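Long-range contact in beta-glucoside phosphorylase BglX (Unidentified, PDB 5VQE), which probably cleaves beta-glucosides by transferring the glucosyl unit to phosphate, as a phosphorylase of glycoside hydrolase family 3: residues D120-S134 with R174-V188. Sequence-based numbering, arbitrary orientation.
Sequences DDESSAEHLGEVCAS and RMAKAYCRGCRKWGV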
ATOM      1  N   ASP A 120     -12.154  -8.456  10.967  1.00 15.24           N
ATOM      2  CA  ASP A 120     -11.494  -9.107  12.106  1.00 16.25           C
ATOM      3  C   ASP A 120     -11.347 -10.612  11.900  1.00 19.57           C
ATOM      4  O   ASP A 120     -11.327 -11.385  12.858  1.00 18.98           O
ATOM      5  CB  ASP A 120     -12.218  -8.816  13.420  1.00 20.88           C
ATOM      6  CG  ASP A 120     -11.303  -8.958  14.626  1.00 26.43           C
ATOM      7  OD1 ASP A 120     -10.072  -8.776  14.474  1.00 21.01           O
ATOM      8  OD2 ASP A 120     -11.806  -9.261  15.727  1.00 28.31           O
ATOM      9  N   ASP A 121     -11.215 -11.037  10.653  1.00 17.42           N
ATOM     10  CA  ASP A 121     -10.989 -12.438  10.319  1.00 18.03           C
ATOM     11  C   ASP A 121      -9.713 -12.534   9.494  1.00 18.32           C
ATOM     12  O   ASP A 121      -9.680 -12.088   8.345  1.00 15.08           O
ATOM     13  CB  ASP A 121     -12.172 -13.013   9.551  1.00 19.74           C
ATOM     14  CG  ASP A 121     -12.037 -14.496   9.313  1.00 26.96           C
ATOM     15  OD1 ASP A 121     -10.902 -15.021   9.429  1.00 25.49           O
ATOM     16  OD2 ASP A 121     -13.070 -15.133   9.015  1.00 27.64           O
ATOM     17  N   GLU A 122      -8.673 -13.143  10.062  1.00 19.30           N
ATOM     18  CA  GLU A 122      -7.409 -13.215   9.342  1.00 19.02           C
ATOM     19  C   GLU A 122      -7.529 -14.022   8.056  1.00 18.99           C
ATOM     20  O   GLU A 122      -6.709 -13.847   7.152  1.00 15.30           O
ATOM     21  CB  GLU A 122      -6.317 -13.789  10.244  1.00 22.40           C
ATOM     22  CG  GLU A 122      -6.549 -15.191  10.713  1.00 26.42           C
ATOM     23  CD  GLU A 122      -5.586 -15.569  11.820  1.00 34.69           C
ATOM     24  OE1 GLU A 122      -4.530 -16.154  11.503  1.00 34.25           O
ATOM     25  OE2 GLU A 122      -5.875 -15.251  12.996  1.00 36.44           O
ATOM     26  N   SER A 123      -8.545 -14.875   7.929  1.00 16.73           N
ATOM     27  CA  SER A 123      -8.759 -15.534   6.645  1.00 18.63           C
ATOM     28  C   SER A 123      -9.026 -14.516   5.541  1.00 17.59           C
ATOM     29  O   SER A 123      -8.688 -14.764   4.376  1.00 18.39           O
ATOM     30  CB  SER A 123      -9.916 -16.538   6.737  1.00 24.18           C
ATOM     31  OG  SER A 123     -11.167 -15.875   6.808  1.00 29.81           O
ATOM     32  N   SER A 124      -9.627 -13.369   5.880  1.00 17.19           N
ATOM     33  CA  SER A 124      -9.830 -12.319   4.882  1.00 15.59           C
ATOM     34  C   SER A 124      -8.499 -11.814   4.341  1.00 13.13           C
ATOM     35  O   SER A 124      -8.356 -11.573   3.136  1.00 13.64           O
ATOM     36  CB  SER A 124     -10.623 -11.157   5.482  1.00 18.44           C
ATOM     37  OG  SER A 124     -11.917 -11.570   5.880  1.00 23.47           O
ATOM     38  N   ALA A 125      -7.513 -11.644   5.221  1.00 12.72           N
ATOM     39  CA  ALA A 125      -6.201 -11.179   4.788  1.00 14.18           C
ATOM     40  C   ALA A 125      -5.457 -12.268   4.024  1.00 13.16           C
ATOM     41  O   ALA A 125      -4.722 -11.974   3.076  1.00 12.66           O
ATOM     42  CB  ALA A 125      -5.391 -10.714   5.997  1.00 12.68           C
ATOM     43  N   GLU A 126      -5.630 -13.532   4.425  1.00 14.47           N
ATOM     44  CA  GLU A 126      -5.058 -14.627   3.645  1.00 12.98           C
ATOM     45  C   GLU A 126      -5.625 -14.624   2.234  1.00 14.09           C
ATOM     46  O   GLU A 126      -4.885 -14.783   1.257  1.00 11.77           O
ATOM     47  CB  GLU A 126      -5.322 -15.966   4.331  1.00 16.46           C
ATOM     48  CG  GLU A 126      -4.565 -17.132   3.701  1.00 24.09           C
ATOM     49  CD  GLU A 126      -4.587 -18.381   4.564  1.00 32.50           C
ATOM     50  OE1 GLU A 126      -5.186 -18.340   5.659  1.00 40.59           O
ATOM     51  OE2 GLU A 126      -4.002 -19.402   4.147  1.00 36.94           O
ATOM     52  N   HIS A 127      -6.939 -14.431   2.109  1.00 12.62           N
ATOM     53  CA  HIS A 127      -7.555 -14.364   0.788  1.00 13.80           C
ATOM     54  C   HIS A 127      -7.047 -13.165   0.002  1.00 10.19           C
ATOM     55  O   HIS A 127      -6.755 -13.282  -1.190  1.00 10.21           O
ATOM     56  CB  HIS A 127      -9.077 -14.318   0.920  1.00 15.56           C
ATOM     57  CG  HIS A 127      -9.663 -15.588   1.451  1.00 18.24           C
ATOM     58  ND1 HIS A 127     -10.938 -15.666   1.965  1.00 22.07           N
ATOM     59  CD2 HIS A 127      -9.142 -16.834   1.542  1.00 23.33           C
ATOM     60  CE1 HIS A 127     -11.175 -16.903   2.362  1.00 22.98           C
ATOM     61  NE2 HIS A 127     -10.104 -17.633   2.110  1.00 24.65           N
ATOM     62  N   LEU A 128      -6.931 -12.004   0.650  1.00 11.91           N
ATOM     63  CA  LEU A 128      -6.342 -10.844  -0.016  1.00 11.24           C
ATOM     64  C   LEU A 128      -4.972 -11.181  -0.585  1.00  9.21           C
ATOM     65  O   LEU A 128      -4.675 -10.881  -1.746  1.00 12.82           O
ATOM     66  CB  LEU A 128      -6.229  -9.672   0.959  1.00  9.75           C
ATOM     67  CG  LEU A 128      -5.536  -8.429   0.394  1.00 10.53           C
ATOM     68  CD1 LEU A 128      -6.353  -7.843  -0.747  1.00 12.54           C
ATOM     69  CD2 LEU A 128      -5.327  -7.414   1.500  1.00 17.80           C
ATOM     70  N   GLY A 129      -4.110 -11.781   0.236  1.00 10.76           N
ATOM     71  CA  GLY A 129      -2.783 -12.140  -0.233  1.00 11.02           C
ATOM     72  C   GLY A 129      -2.815 -13.122  -1.390  1.00 12.57           C
ATOM     73  O   GLY A 129      -2.037 -13.002  -2.339  1.00 11.17           O
ATOM     74  N   GLU A 130      -3.713 -14.109  -1.327  1.00 10.57           N
ATOM     75  CA  GLU A 130      -3.851 -15.048  -2.436  1.00 13.89           C
ATOM     76  C   GLU A 130      -4.216 -14.333  -3.730  1.00 10.83           C
ATOM     77  O   GLU A 130      -3.653 -14.625  -4.788  1.00 12.61           O
ATOM     78  CB  GLU A 130      -4.897 -16.123  -2.112  1.00 11.83           C
ATOM     79  CG  GLU A 130      -4.410 -17.184  -1.164  1.00 14.75           C
ATOM     80  CD  GLU A 130      -5.064 -18.540  -1.406  1.00 21.43           C
ATOM     81  OE1 GLU A 130      -5.056 -19.014  -2.557  1.00 21.26           O
ATOM     82  OE2 GLU A 130      -5.567 -19.138  -0.438  1.00 22.24           O
ATOM     83  N   VAL A 131      -5.168 -13.399  -3.682  1.00 10.79           N
ATOM     84  CA  VAL A 131      -5.548 -12.703  -4.911  1.00 13.54           C
ATOM     85  C   VAL A 131      -4.365 -11.918  -5.452  1.00 12.18           C
ATOM     86  O   VAL A 131      -4.069 -11.948  -6.653  1.00 11.14           O
ATOM     87  CB  VAL A 131      -6.763 -11.787  -4.685  1.00 12.79           C
ATOM     88  CG1 VAL A 131      -7.092 -11.016  -5.970  1.00 11.43           C
ATOM     89  CG2 VAL A 131      -7.960 -12.599  -4.240  1.00 15.04           C
ATOM     90  N   CYS A 132      -3.673 -11.192  -4.574  1.00 13.04           N
ATOM     91  CA  CYS A 132      -2.532 -10.403  -5.022  1.00 11.72           C
ATOM     92  C   CYS A 132      -1.500 -11.286  -5.709  1.00 10.89           C
ATOM     93  O   CYS A 132      -1.047 -10.993  -6.821  1.00 10.29           O
ATOM     94  CB  CYS A 132      -1.889  -9.677  -3.842  1.00  9.69           C
ATOM     95  SG  CYS A 132      -2.933  -8.472  -2.984  1.00 13.69           S
ATOM     96  N   ALA A 133      -1.107 -12.369  -5.048  1.00 10.52           N
ATOM     97  CA  ALA A 133      -0.036 -13.209  -5.554  1.00  9.45           C
ATOM     98  C   ALA A 133      -0.512 -14.088  -6.702  1.00 14.14           C
ATOM     99  O   ALA A 133       0.236 -14.319  -7.663  1.00 12.57           O
ATOM    100  CB  ALA A 133       0.530 -14.054  -4.416  1.00 10.63           C
ATOM    101  N   SER A 134      -1.748 -14.584  -6.624  1.00 11.55           N
ATOM    102  CA  SER A 134      -2.283 -15.399  -7.708  1.00 12.78           C
ATOM    103  C   SER A 134      -2.345 -14.603  -9.003  1.00 12.72           C
ATOM    104  O   SER A 134      -1.876 -15.064 -10.053  1.00 12.76           O
ATOM    105  CB  SER A 134      -3.667 -15.930  -7.335  1.00 14.49           C
ATOM    106  OG  SER A 134      -4.199 -16.688  -8.401  1.00 20.69           O
ATOM    107  N   ARG A 174      -1.612 -10.284  13.211  1.00 13.78           N
ATOM    108  CA  ARG A 174      -2.443 -11.379  12.703  1.00 15.51           C
ATOM    109  C   ARG A 174      -2.671 -11.242  11.205  1.00 14.50           C
ATOM    110  O   ARG A 174      -2.503 -12.199  10.438  1.00 15.03           O
ATOM    111  CB  ARG A 174      -3.808 -11.406  13.402  1.00 16.00           C
ATOM    112  CG  ARG A 174      -3.811 -11.727  14.866  1.00 26.21           C
ATOM    113  CD  ARG A 174      -5.205 -12.177  15.318  1.00 20.05           C
ATOM    114  NE  ARG A 174      -6.229 -11.129  15.302  1.00 23.32           N
ATOM    115  CZ  ARG A 174      -6.381 -10.207  16.254  1.00 26.87           C
ATOM    116  NH1 ARG A 174      -5.551 -10.164  17.297  1.00 23.32           N
ATOM    117  NH2 ARG A 174      -7.359  -9.313  16.157  1.00 26.11           N
ATOM    118  N   MET A 175      -3.088 -10.053  10.779  1.00 11.91           N
ATOM    119  CA  MET A 175      -3.487  -9.842   9.395  1.00 10.94           C
ATOM    120  C   MET A 175      -2.288  -9.912   8.461  1.00 11.57           C
ATOM    121  O   MET A 175      -2.363 -10.513   7.383  1.00 12.94           O
ATOM    122  CB  MET A 175      -4.192  -8.491   9.272  1.00 10.55           C
ATOM    123  CG  MET A 175      -5.496  -8.395  10.055  1.00 15.02           C
ATOM    124  SD  MET A 175      -6.806  -9.280   9.202  1.00 15.74           S
ATOM    125  CE  MET A 175      -8.132  -9.277  10.425  1.00 17.43           C
ATOM    126  N   ALA A 176      -1.175  -9.299   8.855  1.00 10.93           N
ATOM    127  CA  ALA A 176       0.005  -9.291   7.995  1.00 10.03           C
ATOM    128  C   ALA A 176       0.584 -10.692   7.829  1.00 11.47           C
ATOM    129  O   ALA A 176       1.023 -11.063   6.737  1.00  9.65           O
ATOM    130  CB  ALA A 176       1.056  -8.342   8.562  1.00 11.45           C
ATOM    131  N   LYS A 177       0.611 -11.487   8.901  1.00 10.82           N
ATOM    132  CA  LYS A 177       1.087 -12.862   8.768  1.00 14.64           C
ATOM    133  C   LYS A 177       0.209 -13.655   7.809  1.00 14.07           C
ATOM    134  O   LYS A 177       0.709 -14.464   7.015  1.00 13.00           O
ATOM    135  CB  LYS A 177       1.110 -13.553  10.129  1.00 16.25           C
ATOM    136  CG  LYS A 177       2.221 -13.128  11.073  1.00 15.81           C
ATOM    137  CD  LYS A 177       2.144 -14.018  12.317  1.00 19.38           C
ATOM    138  CE  LYS A 177       3.173 -13.688  13.367  1.00 30.50           C
ATOM    139  NZ  LYS A 177       2.966 -14.548  14.579  1.00 37.52           N
ATOM    140  N   ALA A 178      -1.106 -13.446   7.888  1.00 14.40           N
ATOM    141  CA  ALA A 178      -2.041 -14.122   6.996  1.00 12.61           C
ATOM    142  C   ALA A 178      -1.871 -13.669   5.551  1.00 13.86           C
ATOM    143  O   ALA A 178      -1.908 -14.495   4.629  1.00 12.83           O
ATOM    144  CB  ALA A 178      -3.472 -13.881   7.460  1.00 13.02           C
ATOM    145  N   TYR A 179      -1.712 -12.361   5.325  1.00 13.42           N
ATOM    146  CA  TYR A 179      -1.426 -11.882   3.978  1.00 11.95           C
ATOM    147  C   TYR A 179      -0.207 -12.602   3.420  1.00 12.04           C
ATOM    148  O   TYR A 179      -0.218 -13.095   2.284  1.00 11.85           O
ATOM    149  CB  TYR A 179      -1.213 -10.361   3.984  1.00 11.85           C
ATOM    150  CG  TYR A 179      -0.835  -9.775   2.629  1.00 11.81           C
ATOM    151  CD1 TYR A 179       0.480  -9.810   2.181  1.00 10.39           C
ATOM    152  CD2 TYR A 179      -1.790  -9.186   1.802  1.00 14.02           C
ATOM    153  CE1 TYR A 179       0.840  -9.281   0.949  1.00 14.20           C
ATOM    154  CE2 TYR A 179      -1.435  -8.653   0.556  1.00 13.22           C
ATOM    155  CZ  TYR A 179      -0.117  -8.708   0.141  1.00 14.58           C
ATOM    156  OH  TYR A 179       0.270  -8.196  -1.079  1.00 11.46           O
ATOM    157  N   CYS A 180       0.851 -12.697   4.226  1.00 11.93           N
ATOM    158  CA  CYS A 180       2.058 -13.374   3.770  1.00 12.70           C
ATOM    159  C   CYS A 180       1.795 -14.847   3.491  1.00 13.56           C
ATOM    160  O   CYS A 180       2.357 -15.414   2.546  1.00 10.47           O
ATOM    161  CB  CYS A 180       3.172 -13.224   4.801  1.00 11.99           C
ATOM    162  SG  CYS A 180       3.799 -11.521   4.977  1.00 13.34           S
ATOM    163  N   ARG A 181       0.966 -15.497   4.310  1.00 13.95           N
ATOM    164  CA  ARG A 181       0.644 -16.893   4.032  1.00 16.37           C
ATOM    165  C   ARG A 181       0.033 -17.039   2.650  1.00 15.48           C
ATOM    166  O   ARG A 181       0.394 -17.951   1.896  1.00 13.76           O
ATOM    167  CB  ARG A 181      -0.306 -17.457   5.088  1.00 19.36           C
ATOM    168  CG  ARG A 181       0.371 -17.887   6.373  1.00 25.15           C
ATOM    169  CD  ARG A 181      -0.510 -18.869   7.167  1.00 26.82           C
ATOM    170  NE  ARG A 181      -1.825 -18.323   7.502  1.00 29.76           N
ATOM    171  CZ  ARG A 181      -2.058 -17.487   8.512  1.00 25.80           C
ATOM    172  NH1 ARG A 181      -1.065 -17.077   9.288  1.00 28.19           N
ATOM    173  NH2 ARG A 181      -3.288 -17.053   8.744  1.00 34.22           N
ATOM    174  N   GLY A 182      -0.898 -16.145   2.303  1.00 13.03           N
ATOM    175  CA  GLY A 182      -1.531 -16.210   0.999  1.00 13.86           C
ATOM    176  C   GLY A 182      -0.552 -16.004  -0.138  1.00 13.99           C
ATOM    177  O   GLY A 182      -0.677 -16.627  -1.194  1.00 15.25           O
ATOM    178  N   CYS A 183       0.439 -15.129   0.058  1.00 11.77           N
ATOM    179  CA  CYS A 183       1.399 -14.871  -1.009  1.00 11.15           C
ATOM    180  C   CYS A 183       2.343 -16.049  -1.209  1.00 13.79           C
ATOM    181  O   CYS A 183       2.667 -16.400  -2.349  1.00 12.88           O
ATOM    182  CB  CYS A 183       2.211 -13.600  -0.716  1.00 12.62           C
ATOM    183  SG  CYS A 183       1.270 -12.085  -0.745  1.00 16.55           S
ATOM    184  N   ARG A 184       2.816 -16.656  -0.116  1.00 14.10           N
ATOM    185  CA  ARG A 184       3.780 -17.747  -0.226  1.00 16.88           C
ATOM    186  C   ARG A 184       3.181 -18.953  -0.930  1.00 19.20           C
ATOM    187  O   ARG A 184       3.912 -19.759  -1.519  1.00 17.35           O
ATOM    188  CB  ARG A 184       4.281 -18.142   1.161  1.00 20.50           C
ATOM    189  CG  ARG A 184       5.065 -17.031   1.812  1.00 22.89           C
ATOM    190  CD  ARG A 184       5.703 -17.422   3.112  1.00 26.87           C
ATOM    191  NE  ARG A 184       6.408 -16.254   3.620  1.00 24.30           N
ATOM    192  CZ  ARG A 184       6.149 -15.632   4.761  1.00 22.36           C
ATOM    193  NH1 ARG A 184       5.206 -16.064   5.588  1.00 27.91           N
ATOM    194  NH2 ARG A 184       6.862 -14.564   5.080  1.00 23.75           N
ATOM    195  N   LYS A 185       1.857 -19.098  -0.871  1.00 17.03           N
ATOM    196  CA  LYS A 185       1.191 -20.170  -1.595  1.00 18.30           C
ATOM    197  C   LYS A 185       1.395 -20.036  -3.098  1.00 18.23           C
ATOM    198  O   LYS A 185       1.337 -21.041  -3.817  1.00 18.58           O
ATOM    199  CB  LYS A 185      -0.299 -20.168  -1.223  1.00 18.76           C
ATOM    200  CG  LYS A 185      -1.212 -20.880  -2.206  1.00 26.36           C
ATOM    201  CD  LYS A 185      -2.618 -21.086  -1.625  1.00 27.51           C
ATOM    202  CE  LYS A 185      -3.578 -21.648  -2.680  1.00 27.84           C
ATOM    203  NZ  LYS A 185      -4.942 -21.930  -2.129  1.00 29.94           N
ATOM    204  N   TRP A 186       1.680 -18.829  -3.584  1.00 16.47           N
ATOM    205  CA  TRP A 186       1.846 -18.584  -5.008  1.00 17.97           C
ATOM    206  C   TRP A 186       3.270 -18.187  -5.377  1.00 15.33           C
ATOM    207  O   TRP A 186       3.501 -17.705  -6.488  1.00 16.82           O
ATOM    208  CB  TRP A 186       0.836 -17.526  -5.465  1.00 15.69           C
ATOM    209  CG  TRP A 186      -0.571 -18.026  -5.339  1.00 13.08           C
ATOM    210  CD1 TRP A 186      -1.408 -17.858  -4.275  1.00 16.65           C
ATOM    211  CD2 TRP A 186      -1.293 -18.804  -6.296  1.00 15.19           C
ATOM    212  NE1 TRP A 186      -2.609 -18.477  -4.514  1.00 18.55           N
ATOM    213  CE2 TRP A 186      -2.562 -19.069  -5.748  1.00 17.56           C
ATOM    214  CE3 TRP A 186      -0.987 -19.306  -7.567  1.00 18.60           C
ATOM    215  CZ2 TRP A 186      -3.529 -19.805  -6.427  1.00 18.22           C
ATOM    216  CZ3 TRP A 186      -1.951 -20.041  -8.238  1.00 18.13           C
ATOM    217  CH2 TRP A 186      -3.202 -20.285  -7.666  1.00 13.96           C
ATOM    218  N   GLY A 187       4.233 -18.404  -4.484  1.00 15.82           N
ATOM    219  CA  GLY A 187       5.631 -18.223  -4.836  1.00 17.18           C
ATOM    220  C   GLY A 187       6.052 -16.781  -4.998  1.00 17.71           C
ATOM    221  O   GLY A 187       6.982 -16.493  -5.761  1.00 18.80           O
ATOM    222  N   VAL A 188       5.392 -15.862  -4.300  1.00 14.14           N
ATOM    223  CA  VAL A 188       5.667 -14.437  -4.415  1.00 10.90           C
ATOM    224  C   VAL A 188       6.284 -13.960  -3.109  1.00 11.14           C
ATOM    225  O   VAL A 188       5.721 -14.177  -2.030  1.00 10.66           O
ATOM    226  CB  VAL A 188       4.388 -13.652  -4.751  1.00 10.94           C
ATOM    227  CG1 VAL A 188       4.633 -12.144  -4.680  1.00  9.33           C
ATOM    228  CG2 VAL A 188       3.887 -14.042  -6.145  1.00 11.73           C
TER
HETATM  229  O   HOH W   1      -8.102 -11.193  13.641  1.00 24.06           O
HETATM  230  O   HOH W   2      -2.303 -14.948  11.171  1.00 18.46           O
HETATM  231  O   HOH W   3      -7.637 -20.616  -0.846  1.00 29.65           O
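Gly129 and Gly182 face one another where two helices of the TIM-barrel-like N-terminal domain of family GH3, running in the same general direction, meet; the axes of their segments 122-134 and 174-184 come within 6.5 Å at a crossing angle of -37°. The pair illustrates how small residues let helix backbones meet: with no CB at Gly182 or Gly129, the backbones close to 3.9 Å between Gly129 C and Gly182 C. Nearby, Ala125 and Ala178 touch through their methyls, and Glu126 CA makes a CA-H...O contact of 3.3 Å with Ala178 O. Tyr179 is the knob in a hole formed by Ala125, Leu128, Gly129 and Cys132; with CG anti to the backbone N (chi1 177°), its ring lies with one face against Gly129 CA and its edge toward Leu128 CD2. Its hydroxyl hydrogen-bonds with Leu93 O and Thr144 OG1, and the Tyr179 side chain lies about 10 Å from the bound 2-deoxy-2-fluoroglucose.

At the far end, Ser134 CB sits over the five-membered ring of Trp186, 3.8 Å from its centroid, while Ala133 CB packs on Trp186 CB. Trp186 NE1 donates to Glu130 OE1 at 3.2 Å, nearly straight at 167°. Replacing Trp186 by an alanine is likely to leave Glu130 OE1 without its indole donor and Ser134 CB without the ring it lies on. Charged side chains run along the same helix pair. Arg181 NH2 donates to the anti lone pair of Glu122 OE1 in a salt bridge, and Glu126 OE1 makes a longer ion pair with Arg181 NE. Asp120 OD1 takes Arg174 NH2 on its syn side and also pairs with Arg171. Lys185 NZ forms a salt bridge with Glu130 OE1 at 2.9 Å, though the hydrogen bond within it is weak.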